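Local coordinates for protein trehalose-6-phosphate phosphatase (Neosartorya fumigata, PDB 5DXN) that belongs to the haloacid dehalogenase (HAD) superfamily as a trehalose-phosphatase family member and carries a magnesium ion in its Rossmann-like core domain, at residues 22-27 with 210-215. Sequence-based numbering, arbitrary orientation.
With MG (magnesium ion), chain B.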
loop_
_atom_site.group_PDB
_atom_site.type_symbol
_atom_site.label_atom_id
_atom_site.label_comp_id
_atom_site.label_asym_id
_atom_site.label_seq_id
_atom_site.Cartn_x
_atom_site.Cartn_y
_atom_site.Cartn_z
ATOM N N LEU A 22 -9.506 9.329 7.906
ATOM C CA LEU A 22 -8.367 8.451 7.628
ATOM C C LEU A 22 -7.779 8.779 6.258
ATOM O O LEU A 22 -8.498 8.816 5.254
ATOM C CB LEU A 22 -8.810 6.994 7.702
ATOM C CG LEU A 22 -7.817 5.940 7.230
ATOM C CD1 LEU A 22 -6.571 5.985 8.122
ATOM C CD2 LEU A 22 -8.453 4.560 7.266
ATOM N N PHE A 23 -6.476 9.015 6.223
ATOM C CA PHE A 23 -5.756 9.288 4.975
ATOM C C PHE A 23 -4.731 8.208 4.723
ATOM O O PHE A 23 -3.897 7.938 5.593
ATOM C CB PHE A 23 -5.040 10.642 5.038
ATOM C CG PHE A 23 -5.972 11.821 5.093
ATOM C CD1 PHE A 23 -6.319 12.486 3.933
ATOM C CD2 PHE A 23 -6.512 12.238 6.303
ATOM C CE1 PHE A 23 -7.186 13.574 3.971
ATOM C CE2 PHE A 23 -7.392 13.313 6.355
ATOM C CZ PHE A 23 -7.722 13.987 5.190
ATOM N N MET A 24 -4.748 7.621 3.532
ATOM C CA MET A 24 -3.733 6.624 3.182
ATOM C C MET A 24 -3.091 7.042 1.868
ATOM O O MET A 24 -3.730 7.021 0.809
ATOM C CB MET A 24 -4.365 5.226 3.106
ATOM C CG MET A 24 -4.951 4.795 4.426
ATOM S SD MET A 24 -5.713 3.168 4.453
ATOM C CE MET A 24 -7.223 3.472 3.561
ATOM N N PHE A 25 -1.839 7.483 1.944
ATOM C CA PHE A 25 -1.149 8.055 0.799
ATOM C C PHE A 25 -0.010 7.165 0.360
ATOM O O PHE A 25 0.897 6.926 1.153
ATOM C CB PHE A 25 -0.523 9.414 1.128
ATOM C CG PHE A 25 -1.496 10.482 1.531
ATOM C CD1 PHE A 25 -2.704 10.623 0.903
ATOM C CD2 PHE A 25 -1.167 11.365 2.526
ATOM C CE1 PHE A 25 -3.593 11.648 1.295
ATOM C CE2 PHE A 25 -2.032 12.385 2.910
ATOM C CZ PHE A 25 -3.231 12.526 2.292
ATOM N N ASP A 26 -0.032 6.715 -0.888
ATOM C CA ASP A 26 1.198 6.257 -1.537
ATOM C C ASP A 26 2.160 7.447 -1.634
ATOM O O ASP A 26 1.710 8.597 -1.670
ATOM C CB ASP A 26 0.891 5.691 -2.932
ATOM C CG ASP A 26 2.144 5.336 -3.708
ATOM O OD1 ASP A 26 2.975 4.602 -3.160
ATOM O OD2 ASP A 26 2.287 5.808 -4.853
ATOM N N TYR A 27 3.471 7.185 -1.658
ATOM C CA TYR A 27 4.441 8.264 -1.802
ATOM C C TYR A 27 4.830 8.533 -3.255
ATOM O O TYR A 27 4.386 9.499 -3.854
ATOM C CB TYR A 27 5.700 7.969 -0.994
ATOM C CG TYR A 27 6.678 9.106 -1.103
ATOM C CD1 TYR A 27 6.381 10.337 -0.544
ATOM C CD2 TYR A 27 7.870 8.962 -1.788
ATOM C CE1 TYR A 27 7.266 11.404 -0.647
ATOM C CE2 TYR A 27 8.763 10.018 -1.896
ATOM C CZ TYR A 27 8.455 11.229 -1.324
ATOM O OH TYR A 27 9.342 12.271 -1.435
ATOM N N GLU A 210 -15.447 8.633 9.225
ATOM C CA GLU A 210 -16.521 9.092 8.353
ATOM C C GLU A 210 -15.955 9.753 7.101
ATOM O O GLU A 210 -16.696 10.217 6.238
ATOM C CB GLU A 210 -17.454 10.041 9.130
ATOM C CG GLU A 210 -18.280 9.294 10.188
ATOM C CD GLU A 210 -18.869 10.207 11.261
ATOM O OE1 GLU A 210 -18.172 11.139 11.713
ATOM O OE2 GLU A 210 -20.036 9.979 11.657
ATOM N N PHE A 211 -14.635 9.727 6.973
ATOM C CA PHE A 211 -13.939 10.268 5.800
ATOM C C PHE A 211 -12.684 9.447 5.590
ATOM O O PHE A 211 -11.865 9.356 6.494
ATOM C CB PHE A 211 -13.587 11.735 5.993
ATOM C CG PHE A 211 -12.811 12.373 4.846
ATOM C CD1 PHE A 211 -13.473 13.113 3.885
ATOM C CD2 PHE A 211 -11.431 12.236 4.740
ATOM C CE1 PHE A 211 -12.787 13.724 2.849
ATOM C CE2 PHE A 211 -10.728 12.854 3.708
ATOM C CZ PHE A 211 -11.418 13.592 2.743
ATOM N N VAL A 212 -12.552 8.864 4.412
ATOM C CA VAL A 212 -11.349 8.114 4.052
ATOM C C VAL A 212 -10.866 8.602 2.695
ATOM O O VAL A 212 -11.642 8.637 1.746
ATOM C CB VAL A 212 -11.608 6.617 3.972
ATOM C CG1 VAL A 212 -10.291 5.891 3.607
ATOM C CG2 VAL A 212 -12.143 6.088 5.268
ATOM N N LEU A 213 -9.618 9.033 2.617
ATOM C CA LEU A 213 -9.019 9.437 1.345
ATOM C C LEU A 213 -7.828 8.549 1.081
ATOM O O LEU A 213 -6.888 8.485 1.887
ATOM C CB LEU A 213 -8.601 10.919 1.366
ATOM C CG LEU A 213 -7.840 11.424 0.135
ATOM C CD1 LEU A 213 -8.696 11.226 -1.179
ATOM C CD2 LEU A 213 -7.430 12.883 0.298
ATOM N N CYS A 214 -7.873 7.854 -0.042
ATOM C CA CYS A 214 -6.857 6.859 -0.345
ATOM C C CYS A 214 -6.336 7.174 -1.741
ATOM O O CYS A 214 -7.121 7.222 -2.687
ATOM C CB CYS A 214 -7.468 5.469 -0.249
ATOM S SG CYS A 214 -6.321 4.182 -0.729
ATOM N N LEU A 215 -5.030 7.422 -1.853
ATOM C CA LEU A 215 -4.417 7.941 -3.075
ATOM C C LEU A 215 -3.247 7.090 -3.543
ATOM O O LEU A 215 -2.386 6.745 -2.742
ATOM C CB LEU A 215 -3.913 9.377 -2.851
ATOM C CG LEU A 215 -4.944 10.499 -2.825
ATOM C CD1 LEU A 215 -4.492 11.633 -1.946
ATOM C CD2 LEU A 215 -5.087 11.044 -4.221
HETATM MG MG MG B . 3.457 5.179 -6.324
HETATM O O HOH W 1 4.979 4.387 -5.156
HETATM O O HOH W 2 2.564 3.353 -6.358
HETATM O O HOH W 3 4.530 4.790 -8.098
#
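The rings of Phe23 and Phe211 meet obliquely, their planes inclined at 48°, with Phe23 CZ 3.5 Å from Phe211 CE2. Leu213 puts its CD2 at the edge of Phe23, near the ring plane and 3.7 Å from Phe23 CE1, and the same methyl reaches the edge of Phe25 more loosely. Leu215 runs alongside Phe25, its CD1 3.4 Å from Phe25 CE1. With CG anti to the carbonyl carbon (chi1 -67° in Phe23, -62° in Phe25), the ring ends of both lean toward strand 211-216. The other face of the sheet carries Leu22, Val212, Met24 and Cys214; Met24, bent at its last torsion, sets CE 3.9 Å from Val212 CG1, under helix 190-199. Five nearly straight backbone hydrogen bonds join these parallel strands, from Leu22 N to Phe211 O (2.7 Å) through to Asp26 N, which donates to Leu215 O (3.0 Å). Asp26 OD2, hydrogen-bonded by Thr30 OG1, binds magnesium at 2.0 Å, in a site completed by Asp28 O, Asp217 and three waters; OD1 accepts from one water and forms a salt bridge with Lys190. A buried apolar sheet core thus leads to a charged metal site, consistent with the DxDx(T/V) motif of HAD proteins.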